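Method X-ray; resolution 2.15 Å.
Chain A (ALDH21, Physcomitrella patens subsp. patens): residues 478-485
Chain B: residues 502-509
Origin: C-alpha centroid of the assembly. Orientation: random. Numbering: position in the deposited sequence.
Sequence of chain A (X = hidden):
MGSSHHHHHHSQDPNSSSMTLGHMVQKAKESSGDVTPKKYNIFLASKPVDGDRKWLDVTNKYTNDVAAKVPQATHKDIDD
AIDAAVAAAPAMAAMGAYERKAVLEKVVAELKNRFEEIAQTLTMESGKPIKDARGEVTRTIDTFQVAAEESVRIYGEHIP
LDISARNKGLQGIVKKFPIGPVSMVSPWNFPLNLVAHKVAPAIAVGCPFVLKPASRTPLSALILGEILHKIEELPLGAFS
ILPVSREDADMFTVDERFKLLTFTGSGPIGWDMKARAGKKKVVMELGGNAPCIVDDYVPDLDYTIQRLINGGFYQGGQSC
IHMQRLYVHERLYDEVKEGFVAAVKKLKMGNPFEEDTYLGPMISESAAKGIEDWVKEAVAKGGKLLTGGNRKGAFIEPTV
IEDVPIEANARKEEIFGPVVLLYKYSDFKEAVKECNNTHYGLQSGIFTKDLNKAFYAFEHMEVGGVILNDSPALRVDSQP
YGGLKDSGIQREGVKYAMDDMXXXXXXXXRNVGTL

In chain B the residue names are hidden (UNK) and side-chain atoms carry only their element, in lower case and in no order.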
# COMPACT_ATOMS: atom_id res chain seq x y z
N SER A 478 16.31 7.03 4.26
CA SER A 478 14.94 6.59 4.05
C SER A 478 14.75 5.07 4.16
O SER A 478 13.61 4.59 4.17
CB SER A 478 14.41 7.11 2.72
OG SER A 478 15.13 6.54 1.64
N GLN A 479 15.86 4.31 4.16
CA GLN A 479 15.80 2.85 4.19
C GLN A 479 15.36 2.31 5.57
O GLN A 479 15.64 2.97 6.58
CB GLN A 479 17.17 2.25 3.80
CG GLN A 479 18.11 1.97 4.99
CD GLN A 479 19.45 1.48 4.58
OE1 GLN A 479 20.08 2.03 3.67
NE2 GLN A 479 19.92 0.44 5.25
N PRO A 480 14.75 1.10 5.68
CA PRO A 480 14.49 0.54 7.03
C PRO A 480 15.85 0.09 7.59
O PRO A 480 16.54 -0.75 7.00
CB PRO A 480 13.52 -0.61 6.77
CG PRO A 480 13.75 -1.01 5.34
CD PRO A 480 14.32 0.17 4.60
N TYR A 481 16.29 0.75 8.66
CA TYR A 481 17.59 0.51 9.27
C TYR A 481 17.44 -0.06 10.68
O TYR A 481 16.76 0.51 11.52
CB TYR A 481 18.43 1.80 9.24
CG TYR A 481 19.72 1.71 10.04
CD1 TYR A 481 20.87 1.18 9.47
CD2 TYR A 481 19.77 2.14 11.36
CE1 TYR A 481 22.06 1.08 10.21
CE2 TYR A 481 20.94 2.02 12.11
CZ TYR A 481 22.08 1.51 11.53
OH TYR A 481 23.23 1.40 12.28
N GLY A 482 18.11 -1.17 10.91
CA GLY A 482 18.05 -1.87 12.19
C GLY A 482 18.46 -3.31 12.01
O GLY A 482 18.86 -3.72 10.92
N GLY A 483 18.40 -4.07 13.09
CA GLY A 483 18.87 -5.43 12.97
C GLY A 483 18.20 -6.53 13.75
O GLY A 483 17.16 -6.35 14.40
N LEU A 484 18.82 -7.70 13.63
CA LEU A 484 18.42 -8.93 14.27
C LEU A 484 19.42 -9.21 15.37
O LEU A 484 20.42 -8.48 15.51
CB LEU A 484 18.42 -10.10 13.24
CG LEU A 484 17.58 -9.90 11.96
CD1 LEU A 484 17.58 -11.19 11.12
CD2 LEU A 484 16.15 -9.47 12.28
N LYS A 485 19.13 -10.24 16.18
CA LYS A 485 19.98 -10.71 17.27
C LYS A 485 20.30 -9.57 18.29
O LYS A 485 19.37 -8.90 18.76
CB LYS A 485 21.23 -11.42 16.72
CG LYS A 485 20.95 -12.52 15.68
CD LYS A 485 22.28 -13.20 15.28
CE LYS A 485 22.17 -13.95 14.00
NZ LYS A 485 23.50 -14.45 13.55
N UNK B 502 7.01 -11.19 11.49
CA UNK B 502 7.83 -10.91 10.32
C UNK B 502 8.89 -9.88 10.62
O UNK B 502 8.64 -8.92 11.35
c UNK B 502 5.03 -10.95 7.54
c UNK B 502 6.14 -11.56 8.40
c UNK B 502 7.02 -12.47 7.55
c UNK B 502 6.96 -10.46 9.12
N UNK B 503 10.08 -10.07 10.05
CA UNK B 503 11.19 -9.13 10.17
C UNK B 503 11.48 -8.53 8.81
O UNK B 503 11.46 -9.22 7.80
c UNK B 503 12.44 -9.82 12.27
c UNK B 503 12.46 -9.79 10.76
o UNK B 503 13.08 -8.62 14.21
c UNK B 503 12.76 -8.53 13.01
o UNK B 503 12.78 -7.43 12.39
N UNK B 504 11.73 -7.24 8.79
CA UNK B 504 12.03 -6.50 7.57
C UNK B 504 13.52 -6.67 7.23
O UNK B 504 14.38 -6.56 8.11
c UNK B 504 11.65 -5.02 7.79
c UNK B 504 12.09 -4.11 6.64
o UNK B 504 10.23 -4.95 7.96
N UNK B 505 13.80 -6.95 5.96
CA UNK B 505 15.16 -7.02 5.43
C UNK B 505 15.19 -6.24 4.14
O UNK B 505 14.34 -6.45 3.27
c UNK B 505 15.65 -8.46 5.22
n UNK B 505 17.72 -12.42 5.19
c UNK B 505 17.64 -9.98 4.60
c UNK B 505 17.24 -11.06 5.59
c UNK B 505 17.19 -8.57 5.02
N UNK B 506 16.17 -5.35 4.00
CA UNK B 506 16.31 -4.58 2.77
C UNK B 506 17.59 -5.02 2.03
O UNK B 506 18.63 -5.23 2.65
c UNK B 506 16.23 -3.03 2.99
c UNK B 506 16.26 -2.26 1.66
c UNK B 506 17.34 -2.52 3.94
N UNK B 507 17.48 -5.16 0.71
CA UNK B 507 18.59 -5.43 -0.19
C UNK B 507 18.88 -4.08 -0.85
O UNK B 507 18.07 -3.62 -1.64
c UNK B 507 19.38 -6.88 -2.21
c UNK B 507 18.86 -7.76 -3.35
c UNK B 507 20.57 -7.54 -1.46
c UNK B 507 18.25 -6.51 -1.24
N UNK B 508 19.96 -3.40 -0.41
CA UNK B 508 20.34 -2.10 -0.96
C UNK B 508 21.26 -2.41 -2.13
O UNK B 508 22.31 -3.02 -1.93
c UNK B 508 21.32 0.22 -0.58
c UNK B 508 20.00 -0.87 1.26
c UNK B 508 20.96 -1.11 0.08
N UNK B 509 20.84 -2.02 -3.34
CA UNK B 509 21.52 -2.34 -4.58
C UNK B 509 22.21 -1.15 -5.23
O UNK B 509 21.55 -0.19 -5.62
c UNK B 509 20.53 -3.00 -5.55
c UNK B 509 18.89 -5.54 -7.05
s UNK B 509 18.18 -4.46 -5.89
c UNK B 509 19.66 -4.08 -4.89
O HOH W 1 14.44 -6.28 15.11

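Chain B contributes one strand to this contact, and chain A faces it with a segment lacking regular helix or strand. At position 502 the side chain consists of four carbons, forked at the second, and is out of reach of the chain A stretch. A fork one carbon beyond CB is the mark of leucine, so this is Leu502(B), which takes no part in the contact.

Position 503 carries three carbons in a row, the last bonded to two oxygens. Its CA-to-CB bond points toward the chain A stretch, and its terminal carbon lies 3.6 Å from CD2 of Leu484(A). A carboxylate on a two-carbon linker identifies Glu503(B). Both chi1 and chi2 are in the m well, and this bent chain lays the carboxyl carbon CD against the leucine methyl. The carboxylate also receives a hydrogen bond from water 1, whose oxygen is 2.9 Å from OE2 of Glu503(B) and 2.8 Å from the carbonyl O of Gly483(A), to which the water donates as well.

At position 504 CB bears one oxygen and one carbon. The carbon is 3.7 Å from CG of Pro480(A), while the oxygen lies on the far side of CB from that ring. A branched three-atom side chain with a single hydroxyl is threonine; Thr504(B) thus meets the proline through its methyl CG2.

Position 505 has four carbons in a row ending in a nitrogen. The CA-to-CB bond points away from the chain A stretch, and the side chain makes no contact with it. The long unbranched chain with its terminal amine is Lys505(B), whose NZ is hydrogen-bonded elsewhere in the structure.

Position 506 returns toward the chain A stretch. Its three carbons form a fork at CB, and one branch lies 3.6 Å from the carbonyl O of Pro480(A) and 4.1 Å from NE2 of Gln479(A). Branching at CB with carbon alone gives Val506(B), and the branch in question is CG1. Its CB also packs 4.0 Å from CG of Pro480(A), an apolar contact.

At position 507 four carbons again fork at the second, but all remain out of reach of the chain A stretch. This is Leu507(B), with chi1 t and chi2 p.

Position 508 has another three-carbon fork at CB, directed toward the chain A stretch, with one branch 3.8 Å from OE1 of Gln479(A). The residue is Val508(B) and the branch is CG2.

Position 509 shows two carbons, a sulfur and a final carbon, unbranched and out of reach of the chain A stretch. The thioether defines Met509(B).

Glu503(B), Val506(B) and Val508(B) point toward the chain A stretch, Lys505(B) points away, and Thr504(B) stands sideways and adds its methyl. Pro480(A) sits against Thr504(B) and Val506(B), with Gln479(A) near the two valines and Leu484(A) at Glu503(B). No direct hydrogen bond crosses between the stretches, so close packing over 312 Å² of buried surface is supplemented by the water bridge from Gly483(A) to Glu503(B).

Chain B, residues 502-509: LETKVLVM
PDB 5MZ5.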